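Local coordinates for DNA ligase (Archaeoglobus fulgidus, PDB 3GDE), which probably seals nicks in double-stranded DNA during replication, recombination and repair, using ATP to join a 3'-hydroxyl to a 5'-phosphate, at residues 425-438 against 493-507. Residues are numbered along the deposited sequence; the frame is centred on the assembly and turned at random.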
loop_
_atom_site.group_PDB
_atom_site.type_symbol
_atom_site.label_atom_id
_atom_site.label_comp_id
_atom_site.label_asym_id
_atom_site.label_seq_id
_atom_site.Cartn_x
_atom_site.Cartn_y
_atom_site.Cartn_z
ATOM N N MET A 425 19.096 -12.324 4.915
ATOM C CA MET A 425 17.730 -12.789 4.712
ATOM C C MET A 425 16.675 -11.667 4.631
ATOM O O MET A 425 16.970 -10.490 4.847
ATOM C CB MET A 425 17.350 -13.903 5.700
ATOM C CG MET A 425 17.667 -13.672 7.143
ATOM S SD MET A 425 17.374 -15.186 8.120
ATOM C CE MET A 425 15.702 -15.660 7.651
ATOM N N GLU A 426 15.454 -12.041 4.262
ATOM C CA GLU A 426 14.369 -11.080 4.101
ATOM C C GLU A 426 13.849 -10.636 5.450
ATOM O O GLU A 426 13.901 -11.395 6.413
ATOM C CB GLU A 426 13.215 -11.691 3.297
ATOM C CG GLU A 426 13.570 -12.047 1.866
ATOM C CD GLU A 426 14.100 -10.870 1.098
ATOM O OE1 GLU A 426 15.306 -10.867 0.798
ATOM O OE2 GLU A 426 13.319 -9.934 0.811
ATOM N N THR A 427 13.385 -9.391 5.516
ATOM C CA THR A 427 12.513 -8.976 6.602
ATOM C C THR A 427 11.105 -8.951 6.039
ATOM O O THR A 427 10.913 -9.018 4.815
ATOM C CB THR A 427 12.886 -7.611 7.219
ATOM O OG1 THR A 427 12.823 -6.573 6.225
ATOM C CG2 THR A 427 14.270 -7.660 7.852
ATOM N N LEU A 428 10.120 -8.894 6.929
ATOM C CA LEU A 428 8.724 -8.847 6.519
ATOM C C LEU A 428 8.086 -7.604 7.063
ATOM O O LEU A 428 8.465 -7.114 8.125
ATOM C CB LEU A 428 7.964 -10.073 7.032
ATOM C CG LEU A 428 8.269 -11.403 6.340
ATOM C CD1 LEU A 428 7.846 -12.557 7.244
ATOM C CD2 LEU A 428 7.600 -11.468 4.964
ATOM N N ASP A 429 7.119 -7.072 6.334
ATOM C CA ASP A 429 6.319 -6.032 6.910
ATOM C C ASP A 429 4.899 -6.526 7.181
ATOM O O ASP A 429 4.215 -7.040 6.289
ATOM C CB ASP A 429 6.428 -4.752 6.101
ATOM C CG ASP A 429 7.592 -3.865 6.584
ATOM O OD1 ASP A 429 8.704 -3.880 5.987
ATOM O OD2 ASP A 429 7.382 -3.166 7.607
ATOM N N LEU A 430 4.520 -6.434 8.454
ATOM C CA LEU A 430 3.342 -7.091 8.973
ATOM C C LEU A 430 2.482 -6.091 9.740
ATOM O O LEU A 430 2.994 -5.173 10.370
ATOM C CB LEU A 430 3.741 -8.291 9.863
ATOM C CG LEU A 430 4.599 -9.390 9.201
ATOM C CD1 LEU A 430 5.275 -10.306 10.234
ATOM C CD2 LEU A 430 3.798 -10.218 8.169
ATOM N N VAL A 431 1.170 -6.267 9.659
ATOM C CA VAL A 431 0.233 -5.364 10.327
ATOM C C VAL A 431 0.211 -5.667 11.828
ATOM O O VAL A 431 0.213 -6.823 12.228
ATOM C CB VAL A 431 -1.214 -5.486 9.738
ATOM C CG1 VAL A 431 -2.159 -4.435 10.369
ATOM C CG2 VAL A 431 -1.186 -5.326 8.231
ATOM N N VAL A 432 0.193 -4.618 12.643
ATOM C CA VAL A 432 -0.001 -4.776 14.080
ATOM C C VAL A 432 -1.495 -4.858 14.395
ATOM O O VAL A 432 -2.213 -3.848 14.374
ATOM C CB VAL A 432 0.640 -3.632 14.869
ATOM C CG1 VAL A 432 0.612 -3.951 16.378
ATOM C CG2 VAL A 432 2.041 -3.403 14.393
ATOM N N VAL A 433 -1.958 -6.070 14.659
ATOM C CA VAL A 433 -3.383 -6.323 14.898
ATOM C C VAL A 433 -3.744 -6.412 16.388
ATOM O O VAL A 433 -4.923 -6.387 16.757
ATOM C CB VAL A 433 -3.879 -7.574 14.121
ATOM C CG1 VAL A 433 -3.787 -7.329 12.614
ATOM C CG2 VAL A 433 -3.104 -8.845 14.529
ATOM N N GLY A 434 -2.731 -6.516 17.242
ATOM C CA GLY A 434 -2.961 -6.651 18.680
ATOM C C GLY A 434 -1.731 -6.410 19.532
ATOM O O GLY A 434 -0.666 -6.050 19.025
ATOM N N GLY A 435 -1.878 -6.617 20.835
ATOM C CA GLY A 435 -0.805 -6.335 21.765
ATOM C C GLY A 435 -1.050 -6.809 23.184
ATOM O O GLY A 435 -2.082 -7.403 23.490
ATOM N N GLU A 436 -0.068 -6.555 24.042
ATOM C CA GLU A 436 -0.150 -6.867 25.454
ATOM C C GLU A 436 0.459 -5.718 26.239
ATOM O O GLU A 436 1.510 -5.183 25.876
ATOM C CB GLU A 436 0.574 -8.173 25.788
ATOM C CG GLU A 436 -0.135 -9.444 25.312
ATOM C CD GLU A 436 0.646 -10.725 25.624
ATOM O OE1 GLU A 436 1.880 -10.786 25.372
ATOM O OE2 GLU A 436 0.018 -11.691 26.123
ATOM N N TRP A 437 -0.233 -5.327 27.305
ATOM C CA TRP A 437 0.300 -4.361 28.251
ATOM C C TRP A 437 1.444 -4.983 29.030
ATOM O O TRP A 437 1.409 -6.176 29.357
ATOM C CB TRP A 437 -0.803 -3.879 29.195
ATOM C CG TRP A 437 -1.801 -3.008 28.505
ATOM C CD1 TRP A 437 -3.075 -3.339 28.153
ATOM C CD2 TRP A 437 -1.590 -1.664 28.052
ATOM N NE1 TRP A 437 -3.678 -2.282 27.511
ATOM C CE2 TRP A 437 -2.789 -1.239 27.435
ATOM C CE3 TRP A 437 -0.505 -0.776 28.111
ATOM C CZ2 TRP A 437 -2.940 0.044 26.890
ATOM C CZ3 TRP A 437 -0.649 0.494 27.567
ATOM C CH2 TRP A 437 -1.862 0.893 26.962
ATOM N N GLY A 438 2.468 -4.176 29.293
ATOM C CA GLY A 438 3.564 -4.573 30.181
ATOM C C GLY A 438 3.105 -4.733 31.625
ATOM O O GLY A 438 1.910 -4.618 31.936
ATOM N N LYS A 493 -4.810 -8.013 29.800
ATOM C CA LYS A 493 -3.545 -7.573 29.228
ATOM C C LYS A 493 -3.635 -7.526 27.704
ATOM O O LYS A 493 -2.997 -6.685 27.075
ATOM C CB LYS A 493 -2.393 -8.487 29.680
ATOM C CG LYS A 493 -2.167 -8.546 31.206
ATOM C CD LYS A 493 -1.156 -7.498 31.715
ATOM C CE LYS A 493 -1.736 -6.077 31.772
ATOM N NZ LYS A 493 -2.984 -5.964 32.586
ATOM N N LYS A 494 -4.429 -8.437 27.134
ATOM C CA LYS A 494 -4.691 -8.524 25.693
ATOM C C LYS A 494 -5.517 -7.352 25.153
ATOM O O LYS A 494 -6.633 -7.093 25.633
ATOM C CB LYS A 494 -5.469 -9.806 25.388
ATOM C CG LYS A 494 -4.668 -10.974 24.867
ATOM C CD LYS A 494 -5.574 -12.203 24.767
ATOM C CE LYS A 494 -5.039 -13.245 23.788
ATOM N NZ LYS A 494 -5.722 -14.570 23.958
ATOM N N VAL A 495 -4.969 -6.658 24.154
ATOM C CA VAL A 495 -5.731 -5.673 23.384
ATOM C C VAL A 495 -5.724 -6.014 21.888
ATOM O O VAL A 495 -4.799 -6.667 21.387
ATOM C CB VAL A 495 -5.278 -4.179 23.616
ATOM C CG1 VAL A 495 -5.525 -3.735 25.046
ATOM C CG2 VAL A 495 -3.828 -3.942 23.224
ATOM N N GLU A 496 -6.778 -5.592 21.196
ATOM C CA GLU A 496 -6.835 -5.670 19.746
ATOM C C GLU A 496 -6.896 -4.254 19.186
ATOM O O GLU A 496 -7.463 -3.357 19.816
ATOM C CB GLU A 496 -8.020 -6.528 19.282
ATOM C CG GLU A 496 -7.920 -8.003 19.727
ATOM C CD GLU A 496 -9.166 -8.844 19.413
ATOM O OE1 GLU A 496 -9.187 -10.042 19.800
ATOM O OE2 GLU A 496 -10.122 -8.320 18.783
ATOM N N PHE A 497 -6.284 -4.056 18.023
ATOM C CA PHE A 497 -6.262 -2.756 17.357
ATOM C C PHE A 497 -7.021 -2.752 16.042
ATOM O O PHE A 497 -7.133 -3.782 15.373
ATOM C CB PHE A 497 -4.822 -2.313 17.058
ATOM C CG PHE A 497 -3.925 -2.337 18.242
ATOM C CD1 PHE A 497 -2.863 -3.225 18.295
ATOM C CD2 PHE A 497 -4.144 -1.484 19.316
ATOM C CE1 PHE A 497 -2.031 -3.260 19.399
ATOM C CE2 PHE A 497 -3.317 -1.519 20.427
ATOM C CZ PHE A 497 -2.261 -2.406 20.469
ATOM N N ILE A 498 -7.537 -1.574 15.694
ATOM C CA ILE A 498 -7.881 -1.222 14.316
ATOM C C ILE A 498 -6.600 -1.357 13.486
ATOM O O ILE A 498 -5.612 -0.695 13.779
ATOM C CB ILE A 498 -8.382 0.246 14.216
ATOM C CG1 ILE A 498 -9.711 0.427 14.946
ATOM C CG2 ILE A 498 -8.488 0.707 12.749
ATOM C CD1 ILE A 498 -9.927 1.835 15.446
ATOM N N PRO A 499 -6.604 -2.243 12.476
ATOM C CA PRO A 499 -5.420 -2.409 11.622
ATOM C C PRO A 499 -5.021 -1.090 10.945
ATOM O O PRO A 499 -5.853 -0.444 10.312
ATOM C CB PRO A 499 -5.858 -3.459 10.593
ATOM C CG PRO A 499 -7.349 -3.578 10.733
ATOM C CD PRO A 499 -7.695 -3.165 12.119
ATOM N N LYS A 500 -3.764 -0.695 11.107
ATOM C CA LYS A 500 -3.323 0.645 10.735
ATOM C C LYS A 500 -1.804 0.678 10.515
ATOM O O LYS A 500 -1.316 1.050 9.450
ATOM C CB LYS A 500 -3.715 1.623 11.851
ATOM C CG LYS A 500 -4.229 2.970 11.404
ATOM C CD LYS A 500 -3.163 4.019 11.402
ATOM C CE LYS A 500 -3.735 5.356 11.836
ATOM N NZ LYS A 500 -3.083 6.484 11.114
ATOM N N TYR A 501 -1.065 0.253 11.527
ATOM C CA TYR A 501 0.385 0.397 11.508
ATOM C C TYR A 501 1.081 -0.877 11.062
ATOM O O TYR A 501 0.610 -1.986 11.323
ATOM C CB TYR A 501 0.888 0.896 12.867
ATOM C CG TYR A 501 0.375 2.285 13.200
ATOM C CD1 TYR A 501 -0.520 2.487 14.257
ATOM C CD2 TYR A 501 0.755 3.391 12.433
ATOM C CE1 TYR A 501 -1.009 3.751 14.556
ATOM C CE2 TYR A 501 0.275 4.672 12.718
ATOM C CZ TYR A 501 -0.610 4.846 13.784
ATOM O OH TYR A 501 -1.087 6.119 14.086
ATOM N N VAL A 502 2.190 -0.702 10.357
ATOM C CA VAL A 502 2.960 -1.819 9.829
ATOM C C VAL A 502 4.373 -1.789 10.436
ATOM O O VAL A 502 5.029 -0.745 10.435
ATOM C CB VAL A 502 3.010 -1.757 8.261
ATOM C CG1 VAL A 502 4.032 -2.734 7.688
ATOM C CG2 VAL A 502 1.610 -2.006 7.669
ATOM N N PHE A 503 4.822 -2.925 10.969
ATOM C CA PHE A 503 6.194 -3.050 11.485
ATOM C C PHE A 503 7.061 -3.781 10.472
ATOM O O PHE A 503 6.598 -4.728 9.842
ATOM C CB PHE A 503 6.243 -3.884 12.775
ATOM C CG PHE A 503 5.711 -3.193 14.000
ATOM C CD1 PHE A 503 5.359 -1.848 13.986
ATOM C CD2 PHE A 503 5.586 -3.909 15.196
ATOM C CE1 PHE A 503 4.875 -1.226 15.125
ATOM C CE2 PHE A 503 5.112 -3.295 16.350
ATOM C CZ PHE A 503 4.749 -1.951 16.316
ATOM N N GLU A 504 8.313 -3.355 10.317
ATOM C CA GLU A 504 9.324 -4.212 9.691
ATOM C C GLU A 504 9.853 -5.207 10.736
ATOM O O GLU A 504 10.328 -4.810 11.808
ATOM C CB GLU A 504 10.471 -3.404 9.085
ATOM C CG GLU A 504 11.482 -4.290 8.323
ATOM C CD GLU A 504 12.612 -3.523 7.672
ATOM O OE1 GLU A 504 12.531 -2.273 7.574
ATOM O OE2 GLU A 504 13.590 -4.184 7.231
ATOM N N VAL A 505 9.763 -6.493 10.405
ATOM C CA VAL A 505 10.050 -7.584 11.328
ATOM C C VAL A 505 11.084 -8.540 10.721
ATOM O O VAL A 505 10.919 -9.009 9.585
ATOM C CB VAL A 505 8.762 -8.379 11.666
ATOM C CG1 VAL A 505 9.049 -9.519 12.631
ATOM C CG2 VAL A 505 7.694 -7.462 12.246
ATOM N N ALA A 506 12.145 -8.816 11.486
ATOM C CA ALA A 506 13.104 -9.860 11.145
ATOM C C ALA A 506 12.722 -11.156 11.863
ATOM O O ALA A 506 11.984 -11.142 12.844
ATOM C CB ALA A 506 14.519 -9.432 11.526
ATOM N N TYR A 507 13.243 -12.277 11.385
ATOM C CA TYR A 507 12.930 -13.573 11.971
ATOM C C TYR A 507 14.071 -14.551 11.703
ATOM O O TYR A 507 14.886 -14.324 10.806
ATOM C CB TYR A 507 11.619 -14.110 11.373
ATOM C CG TYR A 507 11.666 -14.270 9.871
ATOM C CD1 TYR A 507 11.949 -15.504 9.297
ATOM C CD2 TYR A 507 11.432 -13.181 9.022
ATOM C CE1 TYR A 507 12.010 -15.661 7.918
ATOM C CE2 TYR A 507 11.490 -13.327 7.625
ATOM C CZ TYR A 507 11.780 -14.574 7.085
ATOM O OH TYR A 507 11.838 -14.745 5.710
HETATM O O HOH W 1 14.850 -11.747 8.798
HETATM O O HOH W 2 -2.347 -1.158 13.772
#
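V432 sets its CG2 methyl squarely over one face of the F503 ring, a CH-pi contact 3.4 Å from CG2 to the ring centroid and only 2° off the ring normal. V432 CG1, anti to the backbone N (chi1 -171°), lies alongside F497 and leaves CG2 over F503. The F497 ring also meets the backbone: G434 O lies at its edge, 3.1 Å from F497 CE1. F449 and F527 meet the F503 ring edge-to-face and F483 stacks on F497, so both phenylalanines enter the core of the C-terminal OB-fold domain.

In this curled antiparallel sheet, strand 428-437 is long enough to pair first with 502-506 and then with 494-497. Between those two strands the chain runs through a loop, and a water links it to the long strand, donating to V432 O and I498 O and accepting from Y501 N. Beyond it V433 O takes F497 N from above its carbonyl plane, whereas L430 and F503 exchange two in-plane bonds. At the far end the V495 and W437 side chains cross at about a right angle, with V495 CG1 3.4 Å from W437 NE1.

Toward the other end, the Y507 ring is met obliquely by M425 CE, L428 CD1 and E426 O, the last 3.3 Å from CE2. Replacing Y507 by an alanine would probably leave the M425 methyl and L428 CD1 without their shared aromatic partner. A second water takes a bond from Y507 N and donates to E426 O. The carboxylate of E426 pairs elsewhere, with R544, close to a bound phosphate.

D429 and E504 bring like charges within 4.4 Å (OD1 to OE1), an approach probably eased by K534 on D429 and by R529 and R531 on E504 OE1. The other oxygen, E504 OE2, accepts T427 OG1 at 2.7 Å, on its anti side and 33° out of the carboxylate plane.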